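Local coordinates for TetR family transcriptional regulator (Clostridium perfringens, PDB 6AZH), which probably binds operator DNA as a dimer and controls transcription, perhaps of genes of fatty acid metabolism, at the interface of chains A and B. Numbering follows the deposited sequence. Chains: chain A/B, TetR family transcriptional regulator.

Contact 1: the interface of chains A and B. Residues chain A 108, 119, 123, 152; chain B 163, 166-167.
A:Leu108 meets B:Leu163 at the apolar end of this patch, where one methyl, A:Leu108 CD1, lies 3.9 Å from B:Leu163 CD1, with B:Leu163 CD2 a little farther off. The two side chains cross obliquely. With CG opposite its own backbone N (chi1 176°), B:Leu163 points both methyls toward A:Leu108 CD1. The next leucine contact is with the arginine: the aliphatic CD of A:Arg119 rests 3.9 Å from B:Leu166 CB, while the B:Leu166 CD1 methyl sits against the carbonyl O of A:Leu108.

Hydrogen bonds within each chain set the polar groups. A:Arg119 NH1 donates to A:Leu108 O at 2.8 Å; the acceptor lies in the guanidinium plane, but the N-H comes from above the carbonyl plane. A bend at chi3 (-62°) turns the guanidinium back toward this loop carbonyl and ties the helix 113-138 to the segment after helix 98-106. Each hydroxyl donates to the carbonyl four residues earlier in its own helix: A:Thr123 OG1 bonds A:Arg119 O, and B:Ser167 OG bonds B:Leu163 O at 3.0 Å, each from above the carbonyl plane. A:Thr123 OG1 also packs 3.6 Å from B:Ser167 CB, and the imidazole of A:His152 borders the same serine more loosely.

Ordered waters bridge the chains. Water 2 takes a nearly straight N-H from A:Arg119 NE (176° at H) and touches B:Leu166 O at longer range. Water 1 joins A:Thr123 OG1 to B:Ser167 O, and water 3 lies 2.6 Å from B:Ser167 OG and 2.8 Å from A:Arg119 O. These waters give the C-terminal turn of helix 147-168 of chain B polar partners on chain A. The patch thus seats the end of that helix against the loop at A:Leu108 and helices 113-138 and 147-165 of chain A, helping to hold together what is probably the TetR-type dimer.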
loop_
_atom_site.group_PDB
_atom_site.type_symbol
_atom_site.label_atom_id
_atom_site.label_comp_id
_atom_site.label_asym_id
_atom_site.label_seq_id
_atom_site.Cartn_x
_atom_site.Cartn_y
_atom_site.Cartn_z
ATOM N N LEU A 108 3.776 -3.629 -6.863
ATOM C CA LEU A 108 4.947 -3.272 -6.067
ATOM C C LEU A 108 5.518 -4.414 -5.234
ATOM O O LEU A 108 6.560 -4.224 -4.598
ATOM C CB LEU A 108 4.615 -2.136 -5.107
ATOM C CG LEU A 108 4.640 -0.702 -5.601
ATOM C CD1 LEU A 108 4.380 0.139 -4.376
ATOM C CD2 LEU A 108 5.950 -0.342 -6.240
ATOM N N ARG A 119 9.940 -0.736 -8.406
ATOM C CA ARG A 119 10.324 -0.281 -7.068
ATOM C C ARG A 119 11.518 0.665 -7.130
ATOM O O ARG A 119 11.606 1.613 -6.342
ATOM C CB ARG A 119 10.630 -1.474 -6.161
ATOM C CG ARG A 119 9.393 -2.146 -5.571
ATOM C CD ARG A 119 9.763 -3.216 -4.547
ATOM N NE ARG A 119 10.535 -4.309 -5.131
ATOM C CZ ARG A 119 10.019 -5.448 -5.590
ATOM N NH1 ARG A 119 8.711 -5.666 -5.543
ATOM N NH2 ARG A 119 10.816 -6.371 -6.108
ATOM N N THR A 123 11.586 4.323 -5.582
ATOM C CA THR A 123 12.678 4.697 -4.682
ATOM C C THR A 123 13.301 6.018 -5.097
ATOM O O THR A 123 13.581 6.873 -4.244
ATOM C CB THR A 123 13.728 3.580 -4.645
ATOM O OG1 THR A 123 13.166 2.436 -3.997
ATOM C CG2 THR A 123 14.982 4.011 -3.867
ATOM N N HIS A 152 9.659 6.626 3.702
ATOM C CA HIS A 152 8.764 5.586 3.198
ATOM C C HIS A 152 7.397 5.659 3.862
ATOM O O HIS A 152 6.388 5.354 3.224
ATOM C CB HIS A 152 9.376 4.203 3.403
ATOM C CG HIS A 152 10.363 3.837 2.343
ATOM N ND1 HIS A 152 11.627 4.379 2.295
ATOM C CD2 HIS A 152 10.262 3.012 1.274
ATOM C CE1 HIS A 152 12.273 3.886 1.250
ATOM N NE2 HIS A 152 11.468 3.054 0.616
ATOM N N LEU B 163 7.018 -2.194 2.180
ATOM C CA LEU B 163 7.556 -1.653 0.933
ATOM C C LEU B 163 9.017 -1.247 1.095
ATOM O O LEU B 163 9.844 -1.492 0.209
ATOM C CB LEU B 163 6.734 -0.452 0.476
ATOM C CG LEU B 163 7.272 0.263 -0.770
ATOM C CD1 LEU B 163 7.362 -0.681 -1.962
ATOM C CD2 LEU B 163 6.418 1.489 -1.113
ATOM N N LEU B 166 11.195 -4.283 0.983
ATOM C CA LEU B 166 11.314 -4.803 -0.378
ATOM C C LEU B 166 12.236 -3.937 -1.226
ATOM O O LEU B 166 13.018 -4.447 -2.037
ATOM C CB LEU B 166 9.945 -4.867 -1.038
ATOM C CG LEU B 166 9.161 -6.158 -0.919
ATOM C CD1 LEU B 166 7.788 -5.928 -1.543
ATOM C CD2 LEU B 166 9.908 -7.315 -1.587
ATOM N N SER B 167 12.131 -2.628 -1.071
ATOM C CA SER B 167 12.850 -1.709 -1.933
ATOM C C SER B 167 14.343 -1.693 -1.617
ATOM O O SER B 167 15.162 -1.479 -2.517
ATOM C CB SER B 167 12.238 -0.312 -1.795
ATOM O OG SER B 167 10.891 -0.305 -2.282
HETATM O O HOH W 1 14.330 -0.000 -4.836
HETATM O O HOH W 2 13.092 -3.926 -5.212
HETATM O O HOH W 3 10.047 1.361 -4.028
#

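Contact 2: the interface of chains A and B. Residues chain A 186-187; chain B 190, 192.
B:Val190 N donates to the carbonyl O of A:Leu186 at 3.1 Å and almost straight (173° at H), in the carbonyl plane and on a lone pair, which joins the tail of chain B to the last turn of helix 174-187 of chain A.

Around this bond the valine side chain folds over its acceptor. B:Val190 CG1 is placed between its own backbone N and carbonyl carbon (chi1 72°), the side that faces chain A, and lies 3.2 Å from A:Leu186 O, a close approach of methyl to oxygen. The apolar part is slighter: A:Leu186 CB comes within 4.2 Å of B:Val190 CB.

The charged pair is B:Lys192 with A:Asp187. The ammonium NZ bonds one carboxylate oxygen, A:Asp187 OD1, at 2.7 Å, a salt bridge that uses the syn lone pair on the side of the other oxygen. A:Asp187 OD2 stands farther from the same nitrogen, at 3.8 Å, so the grip is one-sided rather than forked. The lysine is stretched out beyond CG and meets the aspartate side chain at about a right angle, its CE methylene following NZ to OD1. This extension carries the ammonium back from the chain terminus to the helix end. The negative carboxylate probably stabilises the charged lysine.

A:Leu186 and A:Asp187 close the final helix of chain A, whereas B:Val190 and B:Lys192 belong to the irregular C-terminal tail of chain B, which runs past that helix end. The site therefore lies at the rim of the dimer, where the tail of one subunit is clasped by the other.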
loop_
_atom_site.group_PDB
_atom_site.type_symbol
_atom_site.label_atom_id
_atom_site.label_comp_id
_atom_site.label_asym_id
_atom_site.label_seq_id
_atom_site.Cartn_x
_atom_site.Cartn_y
_atom_site.Cartn_z
ATOM N N LEU A 186 2.583 15.597 11.313
ATOM C CA LEU A 186 3.469 16.580 11.935
ATOM C C LEU A 186 3.301 16.616 13.456
ATOM O O LEU A 186 4.292 16.614 14.199
ATOM C CB LEU A 186 3.222 17.971 11.321
ATOM C CG LEU A 186 3.575 18.090 9.828
ATOM C CD1 LEU A 186 3.356 19.520 9.310
ATOM C CD2 LEU A 186 5.002 17.669 9.606
ATOM N N ASP A 187 2.057 16.644 13.939
ATOM C CA ASP A 187 1.783 16.813 15.370
ATOM C C ASP A 187 1.573 15.498 16.114
ATOM O O ASP A 187 1.538 15.502 17.345
ATOM C CB ASP A 187 0.540 17.688 15.572
ATOM C CG ASP A 187 0.722 19.097 15.030
ATOM O OD1 ASP A 187 1.735 19.726 15.373
ATOM O OD2 ASP A 187 -0.135 19.559 14.243
ATOM N N VAL B 190 7.287 17.117 13.899
ATOM C CA VAL B 190 7.689 18.518 13.839
ATOM C C VAL B 190 8.315 18.949 15.167
ATOM O O VAL B 190 7.983 18.439 16.245
ATOM C CB VAL B 190 6.495 19.422 13.465
ATOM C CG1 VAL B 190 5.503 19.536 14.636
ATOM C CG2 VAL B 190 6.952 20.826 13.018
ATOM N N LYS B 192 8.498 22.620 16.801
ATOM C CA LYS B 192 8.067 23.994 16.622
ATOM C C LYS B 192 7.838 24.629 17.977
ATOM O O LYS B 192 7.840 23.914 18.978
ATOM C CB LYS B 192 6.785 24.066 15.798
ATOM C CG LYS B 192 5.605 23.359 16.450
ATOM C CD LYS B 192 4.386 23.416 15.532
ATOM C CE LYS B 192 3.220 22.615 16.081
ATOM N NZ LYS B 192 2.204 22.400 14.995
ATOM O OXT LYS B 192 7.627 25.841 18.075
#

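The C-alpha centres of contact 1 and contact 2 are about 26 Å apart, and the two share no residue or helix. Contact 1 uses the end of helix 147-168 of chain B with helices 113-138 and 147-165 of chain A, nearer the middle of the interface; contact 2 uses the C-terminal tail of chain B and the end of helix 174-187 of chain A. Each has a twin with the chains exchanged. Together they spread the grip along the interface and could help fix the relative placement of the subunits, and hence of their DNA-binding domains.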